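Long-range contacts in LPXTG cell wall surface protein (Streptococcus gordonii, PDB 7AVH), which probably helps the bacterium adhere, its tandem SHIRT repeats (two of them here) serving as a stalk of variable length that projects from the cell wall: residues A[86-91]-A[154-159]; A[60-65]-A[72-77]. All blocks are in the same frame, centred on the assembly; numbering follows the deposited sequence.

Contact 1: A[86-91]-A[154-159]; sequences YKATHE and ADAHFV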
loop_
_atom_site.group_PDB
_atom_site.type_symbol
_atom_site.label_atom_id
_atom_site.label_comp_id
_atom_site.label_asym_id
_atom_site.label_seq_id
_atom_site.Cartn_x
_atom_site.Cartn_y
_atom_site.Cartn_z
ATOM N N TYR A 86 5.838 -4.095 -2.000
ATOM C CA TYR A 86 7.093 -4.882 -2.102
ATOM C C TYR A 86 8.231 -4.046 -1.529
ATOM O O TYR A 86 8.073 -2.850 -1.257
ATOM C CB TYR A 86 7.275 -5.305 -3.543
ATOM C CG TYR A 86 6.175 -6.216 -4.022
ATOM C CD1 TYR A 86 6.184 -7.559 -3.727
ATOM C CD2 TYR A 86 5.069 -5.737 -4.661
ATOM C CE1 TYR A 86 5.160 -8.401 -4.087
ATOM C CE2 TYR A 86 3.974 -6.578 -4.975
ATOM C CZ TYR A 86 4.039 -7.919 -4.715
ATOM O OH TYR A 86 2.992 -8.776 -5.015
ATOM N N LYS A 87 9.379 -4.711 -1.466
ATOM C CA LYS A 87 10.620 -4.098 -0.952
ATOM C C LYS A 87 11.668 -4.070 -2.060
ATOM O O LYS A 87 11.640 -4.829 -2.991
ATOM C CB LYS A 87 11.164 -4.915 0.237
ATOM C CG LYS A 87 10.215 -4.944 1.413
ATOM C CD LYS A 87 10.853 -5.619 2.635
ATOM C CE LYS A 87 9.868 -5.699 3.784
ATOM N NZ LYS A 87 10.401 -6.466 4.934
ATOM N N ALA A 88 12.631 -3.188 -1.834
ATOM C CA ALA A 88 13.894 -3.220 -2.588
ATOM C C ALA A 88 15.035 -3.342 -1.616
ATOM O O ALA A 88 15.149 -2.545 -0.716
ATOM C CB ALA A 88 14.042 -1.975 -3.419
ATOM N N THR A 89 15.831 -4.418 -1.797
ATOM C CA THR A 89 16.943 -4.711 -0.907
ATOM C C THR A 89 18.272 -4.516 -1.652
ATOM O O THR A 89 18.299 -4.403 -2.874
ATOM C CB THR A 89 16.747 -6.166 -0.420
ATOM O OG1 THR A 89 16.724 -7.044 -1.545
ATOM C CG2 THR A 89 15.395 -6.328 0.318
ATOM N N HIS A 90 19.316 -4.573 -0.823
ATOM C CA HIS A 90 20.688 -4.299 -1.312
ATOM C C HIS A 90 21.567 -5.387 -0.805
ATOM O O HIS A 90 21.437 -5.940 0.274
ATOM C CB HIS A 90 21.130 -2.916 -0.771
ATOM C CG HIS A 90 20.247 -1.766 -1.114
ATOM N ND1 HIS A 90 19.057 -1.510 -0.423
ATOM C CD2 HIS A 90 20.337 -0.801 -2.039
ATOM C CE1 HIS A 90 18.519 -0.435 -0.945
ATOM N NE2 HIS A 90 19.222 0.033 -1.973
ATOM N N GLU A 91 22.678 -5.512 -1.565
ATOM C CA GLU A 91 23.795 -6.387 -1.193
ATOM C C GLU A 91 25.094 -5.762 -1.727
ATOM O O GLU A 91 25.036 -5.113 -2.739
ATOM C CB GLU A 91 23.630 -7.757 -1.822
ATOM C CG GLU A 91 24.727 -8.763 -1.804
ATOM C CD GLU A 91 24.463 -10.058 -2.512
ATOM O OE1 GLU A 91 23.363 -10.264 -3.207
ATOM O OE2 GLU A 91 25.380 -10.925 -2.311
ATOM N N ALA A 154 7.085 -8.806 -7.244
ATOM C CA ALA A 154 8.091 -9.407 -6.382
ATOM C C ALA A 154 9.005 -8.320 -5.824
ATOM O O ALA A 154 9.200 -7.260 -6.461
ATOM C CB ALA A 154 8.932 -10.472 -7.122
ATOM N N ASP A 155 9.636 -8.609 -4.715
ATOM C CA ASP A 155 10.672 -7.718 -4.184
ATOM C C ASP A 155 11.856 -7.618 -5.198
ATOM O O ASP A 155 12.099 -8.587 -5.953
ATOM C CB ASP A 155 11.216 -8.344 -2.903
ATOM C CG ASP A 155 10.213 -8.395 -1.737
ATOM O OD1 ASP A 155 9.282 -7.536 -1.727
ATOM O OD2 ASP A 155 10.410 -9.291 -0.827
ATOM N N ALA A 156 12.453 -6.430 -5.230
ATOM C CA ALA A 156 13.663 -6.205 -6.025
ATOM C C ALA A 156 14.902 -6.310 -5.163
ATOM O O ALA A 156 14.858 -6.138 -3.927
ATOM C CB ALA A 156 13.605 -4.836 -6.674
ATOM N N HIS A 157 16.032 -6.536 -5.858
ATOM C CA HIS A 157 17.314 -6.695 -5.174
ATOM C C HIS A 157 18.418 -6.083 -6.052
ATOM O O HIS A 157 18.444 -6.368 -7.237
ATOM C CB HIS A 157 17.591 -8.186 -4.917
ATOM C CG HIS A 157 18.809 -8.445 -4.095
ATOM N ND1 HIS A 157 18.866 -8.104 -2.768
ATOM C CD2 HIS A 157 20.025 -9.050 -4.422
ATOM C CE1 HIS A 157 20.077 -8.485 -2.278
ATOM N NE2 HIS A 157 20.759 -9.097 -3.285
ATOM N N PHE A 158 19.235 -5.270 -5.402
ATOM C CA PHE A 158 20.333 -4.581 -6.123
ATOM C C PHE A 158 21.658 -5.015 -5.500
ATOM O O PHE A 158 21.823 -4.996 -4.288
ATOM C CB PHE A 158 20.170 -3.077 -5.929
ATOM C CG PHE A 158 18.924 -2.550 -6.600
ATOM C CD1 PHE A 158 18.899 -2.340 -7.953
ATOM C CD2 PHE A 158 17.779 -2.249 -5.860
ATOM C CE1 PHE A 158 17.806 -1.786 -8.601
ATOM C CE2 PHE A 158 16.671 -1.747 -6.514
ATOM C CZ PHE A 158 16.685 -1.527 -7.861
ATOM N N VAL A 159 22.609 -5.279 -6.393
ATOM C CA VAL A 159 23.968 -5.774 -6.001
ATOM C C VAL A 159 25.002 -4.677 -6.298
ATOM O O VAL A 159 25.121 -4.292 -7.465
ATOM C CB VAL A 159 24.350 -7.077 -6.729
ATOM C CG1 VAL A 159 25.745 -7.529 -6.281
ATOM C CG2 VAL A 159 23.295 -8.134 -6.481
#

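Contact 2: A[60-65]-A[72-77]; sequences YDKTSE and AHFVGT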
loop_
_atom_site.group_PDB
_atom_site.type_symbol
_atom_site.label_atom_id
_atom_site.label_comp_id
_atom_site.label_asym_id
_atom_site.label_seq_id
_atom_site.Cartn_x
_atom_site.Cartn_y
_atom_site.Cartn_z
ATOM N N TYR A 60 -23.667 -0.009 8.466
ATOM C CA TYR A 60 -24.411 1.253 8.531
ATOM C C TYR A 60 -24.214 1.881 9.933
ATOM O O TYR A 60 -23.961 1.171 10.917
ATOM C CB TYR A 60 -25.892 0.981 8.222
ATOM C CG TYR A 60 -26.117 0.613 6.765
ATOM C CD1 TYR A 60 -26.092 1.606 5.805
ATOM C CD2 TYR A 60 -26.301 -0.686 6.371
ATOM C CE1 TYR A 60 -26.219 1.300 4.481
ATOM C CE2 TYR A 60 -26.478 -1.017 5.032
ATOM C CZ TYR A 60 -26.451 -0.010 4.076
ATOM O OH TYR A 60 -26.597 -0.301 2.740
ATOM N N ASP A 61 -24.512 3.165 9.980
ATOM C CA ASP A 61 -24.386 3.950 11.202
ATOM C C ASP A 61 -25.354 3.495 12.302
ATOM O O ASP A 61 -25.088 3.691 13.490
ATOM C CB ASP A 61 -24.532 5.431 10.854
ATOM C CG ASP A 61 -25.841 5.910 10.249
ATOM O OD1 ASP A 61 -26.496 5.156 9.508
ATOM O OD2 ASP A 61 -26.103 7.098 10.431
ATOM N N LYS A 62 -26.501 3.023 11.841
ATOM C CA LYS A 62 -27.634 2.551 12.680
ATOM C C LYS A 62 -28.075 1.204 12.095
ATOM O O LYS A 62 -28.153 1.106 10.857
ATOM C CB LYS A 62 -28.751 3.598 12.611
ATOM C CG LYS A 62 -28.453 4.897 13.368
ATOM C CD LYS A 62 -29.577 5.888 13.320
ATOM C CE LYS A 62 -29.332 6.938 12.261
ATOM N NZ LYS A 62 -29.299 6.361 10.893
ATOM N N THR A 63 -28.309 0.218 12.889
ATOM C CA THR A 63 -28.788 -1.025 12.241
ATOM C C THR A 63 -30.321 -1.024 12.131
ATOM O O THR A 63 -30.839 -1.906 11.447
ATOM C CB THR A 63 -28.170 -2.244 12.877
ATOM O OG1 THR A 63 -28.538 -2.145 14.228
ATOM C CG2 THR A 63 -26.652 -2.304 12.819
ATOM N N SER A 64 -30.992 -0.037 12.683
ATOM C CA SER A 64 -32.430 0.149 12.530
ATOM C C SER A 64 -32.776 1.518 13.033
ATOM O O SER A 64 -32.022 2.099 13.780
ATOM C CB SER A 64 -33.175 -0.925 13.237
ATOM O OG SER A 64 -32.943 -0.792 14.620
ATOM N N GLU A 65 -33.965 1.952 12.685
ATOM C CA GLU A 65 -34.487 3.193 13.239
ATOM C C GLU A 65 -36.001 3.132 13.156
ATOM O O GLU A 65 -36.543 2.562 12.231
ATOM C CB GLU A 65 -34.028 4.406 12.450
ATOM C CG GLU A 65 -34.297 5.723 13.161
ATOM C CD GLU A 65 -33.486 6.800 12.465
ATOM O OE1 GLU A 65 -34.041 7.380 11.479
ATOM O OE2 GLU A 65 -32.374 7.092 12.923
ATOM N N ALA A 72 -36.420 7.967 6.682
ATOM C CA ALA A 72 -35.214 7.536 7.391
ATOM C C ALA A 72 -34.049 7.466 6.394
ATOM O O ALA A 72 -34.261 7.310 5.170
ATOM C CB ALA A 72 -35.473 6.168 7.995
ATOM N N HIS A 73 -32.827 7.639 6.908
ATOM C CA HIS A 73 -31.618 7.664 6.063
ATOM C C HIS A 73 -30.516 6.897 6.793
ATOM O O HIS A 73 -30.276 7.147 7.988
ATOM C CB HIS A 73 -31.204 9.097 5.762
ATOM C CG HIS A 73 -30.077 9.233 4.797
ATOM N ND1 HIS A 73 -30.211 8.870 3.473
ATOM C CD2 HIS A 73 -28.807 9.695 4.988
ATOM C CE1 HIS A 73 -29.078 9.139 2.830
ATOM N NE2 HIS A 73 -28.228 9.646 3.735
ATOM N N PHE A 74 -29.842 6.014 6.086
ATOM C CA PHE A 74 -28.805 5.159 6.651
ATOM C C PHE A 74 -27.481 5.399 5.865
ATOM O O PHE A 74 -27.507 5.372 4.649
ATOM C CB PHE A 74 -29.186 3.687 6.475
ATOM C CG PHE A 74 -30.407 3.323 7.322
ATOM C CD1 PHE A 74 -30.282 3.074 8.661
ATOM C CD2 PHE A 74 -31.672 3.309 6.770
ATOM C CE1 PHE A 74 -31.378 2.743 9.465
ATOM C CE2 PHE A 74 -32.762 3.017 7.576
ATOM C CZ PHE A 74 -32.611 2.751 8.886
ATOM N N VAL A 75 -26.426 5.584 6.620
ATOM C CA VAL A 75 -25.101 5.883 6.050
ATOM C C VAL A 75 -24.194 4.619 6.247
ATOM O O VAL A 75 -23.932 4.257 7.366
ATOM C CB VAL A 75 -24.479 7.105 6.727
ATOM C CG1 VAL A 75 -23.104 7.357 6.074
ATOM C CG2 VAL A 75 -25.343 8.325 6.597
ATOM N N GLY A 76 -23.733 4.080 5.103
ATOM C CA GLY A 76 -22.913 2.879 5.165
ATOM C C GLY A 76 -21.432 3.249 4.863
ATOM O O GLY A 76 -21.179 3.954 3.868
ATOM N N THR A 77 -20.565 2.727 5.696
ATOM C CA THR A 77 -19.105 2.998 5.563
ATOM C C THR A 77 -18.408 1.816 4.937
ATOM O O THR A 77 -18.615 0.695 5.354
ATOM C CB THR A 77 -18.553 3.369 6.928
ATOM O OG1 THR A 77 -19.131 4.586 7.392
ATOM C CG2 THR A 77 -17.074 3.588 6.898
HETATM O O HOH W 1 -28.379 8.088 9.477
HETATM O O HOH W 2 -32.677 9.036 9.566
#

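Contact 1: A[86-91]-A[154-159]
Thr89 and Glu91 hold the imidazole of His157 by both nitrogens, on one face of a parallel strand pair. NE2 of His157 donates to OE1 of Glu91 over 2.9 Å, almost straight (175°) and in the ring plane, reaching the oxygen on its anti side; that oxygen also bonds to a bound Tris molecule, probably from the crystallisation liquor. ND1 of His157 lies 2.7 Å from OG1 of Thr89, a hydrogen bond in which either atom may be the donor. CG anti to the backbone N (chi1 -174°) leans the ring across; an imidazole suits this place because its two ring nitrogens can meet a hydroxyl and a carboxylate at once, which fixes its rotation.

Four backbone bonds join the strands: Ala156 N to Lys87 O, Thr89 N to Ala156 O, Phe158 N to Thr89 O and Glu91 N to Phe158 O. Before them, OD1 of Asp155 accepts from Lys87 N at 2.8 Å, from above the carboxylate plane. On the other face, small Ala88 packs its CB against CE2 of Phe158, while NE2 of His90 bonds to Thr125 N. Strand 113-117 pairs antiparallel with the other edge of 86-91, and strand 137-144 flanks 156-166, placing the contact mid-sheet.

Contact 2: A[60-65]-A[72-77]
This contact joins a loop to a strand: just after strand 53-60 ends, residues 60-65 lift off strand 72-77, with Asp61 making the last pairing bonds. Tyr60 and Gly76 form an antiparallel non-hydrogen-bonded pair, and CD1 of Tyr60 lies 3.5 Å from CA of Gly76. With the ring so close, glycine, which has no side chain, suits the place. Asp61 grips Val75 twice: its N donates to Val75 O, and its OD1 accepts from Val75 N at 2.9 Å, nearly straight (170°) though from well above the carboxylate plane. CG of Asp61 sits between the backbone N and carbonyl carbon (chi1 62°), which turns the carboxylate back onto the strand.

In the SHIRT domain, a member of the ubiquitin clan, this loop covers a hydrophobic side chain of the strand that lies between 2-10 and 53-60. Phe74 is that side chain: its CD1 lies 3.6 Å from Lys62 O, the backbone of Ser64 and Glu65 meets the ring edge, and Pro40 packs on it too. In one of its two conformers, Lys62 bends so that NZ comes 3.3 Å from Asp61 OD2, a salt bridge, with a long one to Glu65 and a weak hydrogen bond to His73 O. A water accepts from His73 N and may donate to Glu65 OE1, while the imidazole of His73 bonds to Thr5 and Glu7 on strand 2-10.

In the fold
Contact 2 closes before contact 1 opens along the chain, and each lies in a different SHIRT repeat, contact 2 within 1-81 and contact 1 within 84-165. Their centres are 46 Å apart, on opposite sides of the chain's centre, and their nearest atoms are about 26 Å from one another, with no touch. What joins them is the long strand 72-94: its beginning supplies residues 72-77 to contact 2, its later part residues 86-91 to contact 1. The last strand of one repeat thus runs on into the first of the next, giving an end-to-end arrangement consistent with an elongated stalk whose length depends on repeat number.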